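Local coordinates for protein KLLA0E08119p (Kluyveromyces lactis, PDB 3VA7) that probably carboxylates urea with ATP, bicarbonate and biotin, here as the urea carboxylase part of a longer enzyme that probably also hydrolyses the urea-1-carboxylate formed, at residues Y498-D510 with V744-F756. Residues are numbered along the deposited sequence; the frame is centred on the assembly and turned at random.
With BTI (5-(hexahydro-2-oxo-1H-thieno[3,4-D]imidazol-6-yl)pentanal), chain B.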
loop_
_atom_site.group_PDB
_atom_site.type_symbol
_atom_site.label_atom_id
_atom_site.label_comp_id
_atom_site.label_asym_id
_atom_site.label_seq_id
_atom_site.Cartn_x
_atom_site.Cartn_y
_atom_site.Cartn_z
ATOM N N TYR A 498 2.166 9.925 13.815
ATOM C CA TYR A 498 2.556 10.539 12.549
ATOM C C TYR A 498 1.571 11.542 11.988
ATOM O O TYR A 498 1.637 11.869 10.824
ATOM C CB TYR A 498 2.838 9.477 11.499
ATOM C CG TYR A 498 3.814 8.396 11.870
ATOM C CD1 TYR A 498 5.178 8.544 11.671
ATOM C CD2 TYR A 498 3.372 7.192 12.368
ATOM C CE1 TYR A 498 6.111 7.491 11.959
ATOM C CE2 TYR A 498 4.267 6.148 12.676
ATOM C CZ TYR A 498 5.624 6.301 12.462
ATOM O OH TYR A 498 6.467 5.241 12.790
ATOM N N TRP A 499 0.688 12.088 12.794
ATOM C CA TRP A 499 -0.215 13.133 12.306
ATOM C C TRP A 499 0.499 14.391 11.745
ATOM O O TRP A 499 -0.053 15.061 10.841
ATOM C CB TRP A 499 -1.179 13.514 13.427
ATOM C CG TRP A 499 -2.352 14.319 13.118
ATOM C CD1 TRP A 499 -2.629 15.561 13.599
ATOM C CD2 TRP A 499 -3.467 13.938 12.296
ATOM N NE1 TRP A 499 -3.853 16.028 13.080
ATOM C CE2 TRP A 499 -4.382 15.043 12.280
ATOM C CE3 TRP A 499 -3.785 12.770 11.538
ATOM C CZ2 TRP A 499 -5.584 15.009 11.568
ATOM C CZ3 TRP A 499 -4.998 12.744 10.798
ATOM C CH2 TRP A 499 -5.888 13.855 10.842
ATOM N N ARG A 500 1.692 14.728 12.275
ATOM C CA ARG A 500 2.478 15.918 11.803
ATOM C C ARG A 500 2.939 15.728 10.351
ATOM O O ARG A 500 3.269 16.709 9.641
ATOM C CB ARG A 500 3.687 16.224 12.713
ATOM C CG ARG A 500 4.707 15.117 12.712
ATOM C CD ARG A 500 5.807 15.264 13.774
ATOM N NE ARG A 500 6.812 14.230 13.526
ATOM C CZ ARG A 500 6.658 12.927 13.780
ATOM N NH1 ARG A 500 5.554 12.471 14.332
ATOM N NH2 ARG A 500 7.619 12.078 13.452
ATOM N N ILE A 501 2.966 14.463 9.947
ATOM C CA ILE A 501 3.280 14.099 8.595
ATOM C C ILE A 501 2.008 13.978 7.741
ATOM O O ILE A 501 2.045 14.045 6.498
ATOM C CB ILE A 501 4.009 12.712 8.561
ATOM C CG1 ILE A 501 5.055 12.605 9.671
ATOM C CG2 ILE A 501 4.588 12.430 7.209
ATOM C CD1 ILE A 501 6.173 13.597 9.581
ATOM N N GLY A 502 0.884 13.720 8.381
ATOM C CA GLY A 502 -0.324 13.547 7.584
ATOM C C GLY A 502 -0.526 12.093 7.266
ATOM O O GLY A 502 -1.066 11.759 6.233
ATOM N N VAL A 503 -0.097 11.236 8.184
ATOM C CA VAL A 503 -0.430 9.817 8.129
ATOM C C VAL A 503 -1.574 9.708 9.125
ATOM O O VAL A 503 -1.372 10.003 10.269
ATOM C CB VAL A 503 0.751 8.901 8.583
ATOM C CG1 VAL A 503 0.328 7.465 8.706
ATOM C CG2 VAL A 503 1.907 9.001 7.618
ATOM N N PRO A 504 -2.791 9.363 8.673
ATOM C CA PRO A 504 -3.868 9.314 9.618
ATOM C C PRO A 504 -3.781 8.039 10.418
ATOM O O PRO A 504 -3.005 7.123 10.054
ATOM C CB PRO A 504 -5.118 9.364 8.733
ATOM C CG PRO A 504 -4.731 8.722 7.492
ATOM C CD PRO A 504 -3.280 9.171 7.297
ATOM N N PRO A 505 -4.505 7.996 11.556
ATOM C CA PRO A 505 -4.468 6.804 12.371
ATOM C C PRO A 505 -5.162 5.630 11.686
ATOM O O PRO A 505 -4.796 4.488 11.926
ATOM C CB PRO A 505 -5.258 7.213 13.633
ATOM C CG PRO A 505 -6.069 8.331 13.211
ATOM C CD PRO A 505 -5.265 9.066 12.221
ATOM N N SER A 506 -6.167 5.915 10.877
ATOM C CA SER A 506 -6.989 4.834 10.346
ATOM C C SER A 506 -7.614 4.078 11.521
ATOM O O SER A 506 -8.081 4.694 12.407
ATOM C CB SER A 506 -6.165 3.922 9.403
ATOM O OG SER A 506 -5.942 4.625 8.200
ATOM N N GLY A 507 -7.575 2.766 11.570
ATOM C CA GLY A 507 -8.281 2.077 12.613
ATOM C C GLY A 507 -9.773 2.210 12.412
ATOM O O GLY A 507 -10.217 2.784 11.395
ATOM N N PRO A 508 -10.559 1.710 13.379
ATOM C CA PRO A 508 -12.016 1.697 13.242
ATOM C C PRO A 508 -12.572 3.088 13.350
ATOM O O PRO A 508 -12.154 3.934 14.176
ATOM C CB PRO A 508 -12.494 0.937 14.464
ATOM C CG PRO A 508 -11.393 1.189 15.500
ATOM C CD PRO A 508 -10.102 1.309 14.723
ATOM N N MET A 509 -13.562 3.299 12.522
ATOM C CA MET A 509 -14.312 4.519 12.483
ATOM C C MET A 509 -15.236 4.711 13.700
ATOM O O MET A 509 -15.591 5.845 14.031
ATOM C CB MET A 509 -15.123 4.402 11.212
ATOM C CG MET A 509 -15.678 5.637 10.744
ATOM S SD MET A 509 -14.454 6.587 9.893
ATOM C CE MET A 509 -15.669 7.629 9.015
ATOM N N ASP A 510 -15.691 3.601 14.307
ATOM C CA ASP A 510 -16.462 3.639 15.551
ATOM C C ASP A 510 -15.609 2.815 16.469
ATOM O O ASP A 510 -15.660 1.573 16.441
ATOM C CB ASP A 510 -17.896 3.063 15.375
ATOM C CG ASP A 510 -18.526 2.451 16.703
ATOM O OD1 ASP A 510 -19.627 1.807 16.637
ATOM O OD2 ASP A 510 -17.945 2.587 17.806
ATOM N N VAL A 744 -17.548 19.435 6.944
ATOM C CA VAL A 744 -17.374 18.013 6.867
ATOM C C VAL A 744 -16.652 17.603 8.123
ATOM O O VAL A 744 -15.742 18.328 8.604
ATOM C CB VAL A 744 -16.576 17.625 5.616
ATOM C CG1 VAL A 744 -15.351 18.563 5.409
ATOM C CG2 VAL A 744 -16.176 16.181 5.664
ATOM N N ILE A 745 -17.050 16.468 8.681
ATOM C CA ILE A 745 -16.371 16.001 9.841
ATOM C C ILE A 745 -15.151 15.152 9.493
ATOM O O ILE A 745 -15.295 14.077 8.933
ATOM C CB ILE A 745 -17.282 15.185 10.762
ATOM C CG1 ILE A 745 -18.576 15.970 11.076
ATOM C CG2 ILE A 745 -16.502 14.800 12.067
ATOM C CD1 ILE A 745 -19.620 15.059 11.629
ATOM N N ILE A 746 -13.973 15.624 9.922
ATOM C CA ILE A 746 -12.678 14.944 9.759
ATOM C C ILE A 746 -12.608 13.634 10.569
ATOM O O ILE A 746 -12.578 13.653 11.788
ATOM C CB ILE A 746 -11.457 15.917 10.134
ATOM C CG1 ILE A 746 -11.586 17.301 9.477
ATOM C CG2 ILE A 746 -10.121 15.326 9.750
ATOM C CD1 ILE A 746 -11.742 17.193 8.028
ATOM N N THR A 747 -12.542 12.494 9.911
ATOM C CA THR A 747 -12.559 11.243 10.655
ATOM C C THR A 747 -11.224 10.484 10.543
ATOM O O THR A 747 -10.243 11.031 10.067
ATOM C CB THR A 747 -13.718 10.388 10.142
ATOM O OG1 THR A 747 -13.589 10.249 8.679
ATOM C CG2 THR A 747 -15.112 11.043 10.575
ATOM N N CYS A 748 -11.171 9.219 10.944
ATOM C CA CYS A 748 -9.869 8.530 11.093
ATOM C C CYS A 748 -9.001 8.300 9.844
ATOM O O CYS A 748 -7.826 8.014 9.982
ATOM C CB CYS A 748 -10.018 7.229 11.874
ATOM S SG CYS A 748 -11.068 6.038 10.995
ATOM N N ASP A 749 -9.570 8.356 8.643
ATOM C CA ASP A 749 -8.731 8.366 7.411
ATOM C C ASP A 749 -8.562 9.774 6.861
ATOM O O ASP A 749 -8.347 9.942 5.658
ATOM C CB ASP A 749 -9.288 7.496 6.322
ATOM C CG ASP A 749 -8.955 6.037 6.527
ATOM O OD1 ASP A 749 -8.110 5.719 7.429
ATOM O OD2 ASP A 749 -9.574 5.211 5.784
ATOM N N GLY A 750 -8.655 10.769 7.734
ATOM C CA GLY A 750 -8.895 12.140 7.283
ATOM C C GLY A 750 -7.676 13.040 7.156
ATOM O O GLY A 750 -6.567 12.637 7.550
ATOM N N PRO A 751 -7.858 14.228 6.557
ATOM C CA PRO A 751 -6.736 15.127 6.340
ATOM C C PRO A 751 -6.259 15.822 7.661
ATOM O O PRO A 751 -7.008 16.008 8.610
ATOM C CB PRO A 751 -7.322 16.182 5.393
ATOM C CG PRO A 751 -8.757 16.315 5.879
ATOM C CD PRO A 751 -9.147 14.871 6.243
ATOM N N SER A 752 -5.062 16.337 7.600
ATOM C CA SER A 752 -4.289 16.744 8.737
ATOM C C SER A 752 -3.943 18.223 8.523
ATOM O O SER A 752 -4.662 19.083 9.065
ATOM C CB SER A 752 -3.108 15.778 8.825
ATOM O OG SER A 752 -1.901 16.383 8.506
ATOM N N LEU A 753 -2.948 18.563 7.698
ATOM C CA LEU A 753 -2.635 19.993 7.438
ATOM C C LEU A 753 -3.564 20.520 6.352
ATOM O O LEU A 753 -3.479 20.042 5.216
ATOM C CB LEU A 753 -1.230 20.087 6.860
ATOM C CG LEU A 753 -0.298 21.252 7.221
ATOM C CD1 LEU A 753 0.866 21.376 6.207
ATOM C CD2 LEU A 753 -0.884 22.590 7.603
ATOM N N GLY A 754 -4.401 21.513 6.640
ATOM C CA GLY A 754 -5.469 21.867 5.710
ATOM C C GLY A 754 -5.665 23.359 5.689
ATOM O O GLY A 754 -5.124 24.031 6.559
ATOM N N GLY A 755 -6.438 23.875 4.724
ATOM C CA GLY A 755 -6.413 25.291 4.369
ATOM C C GLY A 755 -7.690 26.057 4.728
ATOM O O GLY A 755 -7.865 27.197 4.249
ATOM N N PHE A 756 -8.573 25.460 5.561
ATOM C CA PHE A 756 -9.851 26.098 5.968
ATOM C C PHE A 756 -10.089 26.129 7.474
ATOM O O PHE A 756 -9.567 25.307 8.200
ATOM C CB PHE A 756 -11.075 25.344 5.419
ATOM C CG PHE A 756 -11.020 25.025 3.953
ATOM C CD1 PHE A 756 -10.538 23.778 3.508
ATOM C CD2 PHE A 756 -11.487 25.946 3.002
ATOM C CE1 PHE A 756 -10.502 23.472 2.138
ATOM C CE2 PHE A 756 -11.450 25.635 1.630
ATOM C CZ PHE A 756 -10.975 24.384 1.199
HETATM C C11 BTI B . -14.527 14.085 2.120
HETATM O O11 BTI B . -14.625 14.709 1.019
HETATM C C10 BTI B . -13.633 14.525 3.319
HETATM C C9 BTI B . -12.814 15.761 2.951
HETATM C C8 BTI B . -12.139 16.484 4.108
HETATM C C7 BTI B . -11.752 17.951 3.828
HETATM C C2 BTI B . -10.988 18.182 2.541
HETATM S S1 BTI B . -9.462 17.290 2.475
HETATM C C6 BTI B . -8.725 18.384 1.313
HETATM C C5 BTI B . -9.386 19.738 1.456
HETATM N N3 BTI B . -8.437 20.456 2.266
HETATM C C3 BTI B . -8.907 20.665 3.468
HETATM O O3 BTI B . -8.260 21.346 4.391
HETATM N N2 BTI B . -10.112 20.159 3.626
HETATM C C4 BTI B . -10.622 19.646 2.360
HETATM O O HOH W 1 0.318 17.211 9.274
#
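Ser506 meets the turn at Cys748 and Asp749 twice, once with its backbone and once with its side chain. Its N donates to Cys748 O at 2.8 Å, approaching from above the carbonyl plane. Its OG donates to Asp749 OD1 at 2.5 Å, nearly along the carboxylate C-O axis. Asp749 OD2 forms a salt bridge with Arg699, so each carboxylate oxygen has its own partner, which would limit rotation of the group. Pro504 CB lies against Cys748 O at 3.3 Å, while CG of Pro505 faces Cys748 CB.

At the other end of the loop, the Met509 chain bends at chi2 (80°), bringing SD to 3.6 Å from Cys748 SG and laying CE against Thr747 CB and OG1. Thr747 OG1 itself is hydrogen-bonded to Arg699 O.

Farther along, Trp499 and Ser752 make the second main contact. Ser752 CB sits 3.7 Å from the centroid of the six-membered ring, 8° off the normal, a CH-pi contact squarely over one face. With CG anti to the backbone N (chi1 -167°), the indole also carries CH2 to 3.3 Å from Pro751 O, and its NE1 bonds to Tyr731 O. A water links Trp499 O with Ser752 OG.

Beyond the Trp499 contact, 744-756 runs on to the bound biotinyl group: Pro751 packs on S1, and Gly755 N donates to the ureido oxygen O3 at 3.1 Å. The loop 498-510 thus backs the Thr747-Gly750 type I turn, with biotin-pocket residues on both sides of it in sequence, Val744 before and Pro751, Gly754, Gly755 and Phe756 after, in the carboxyltransferase domain's active site.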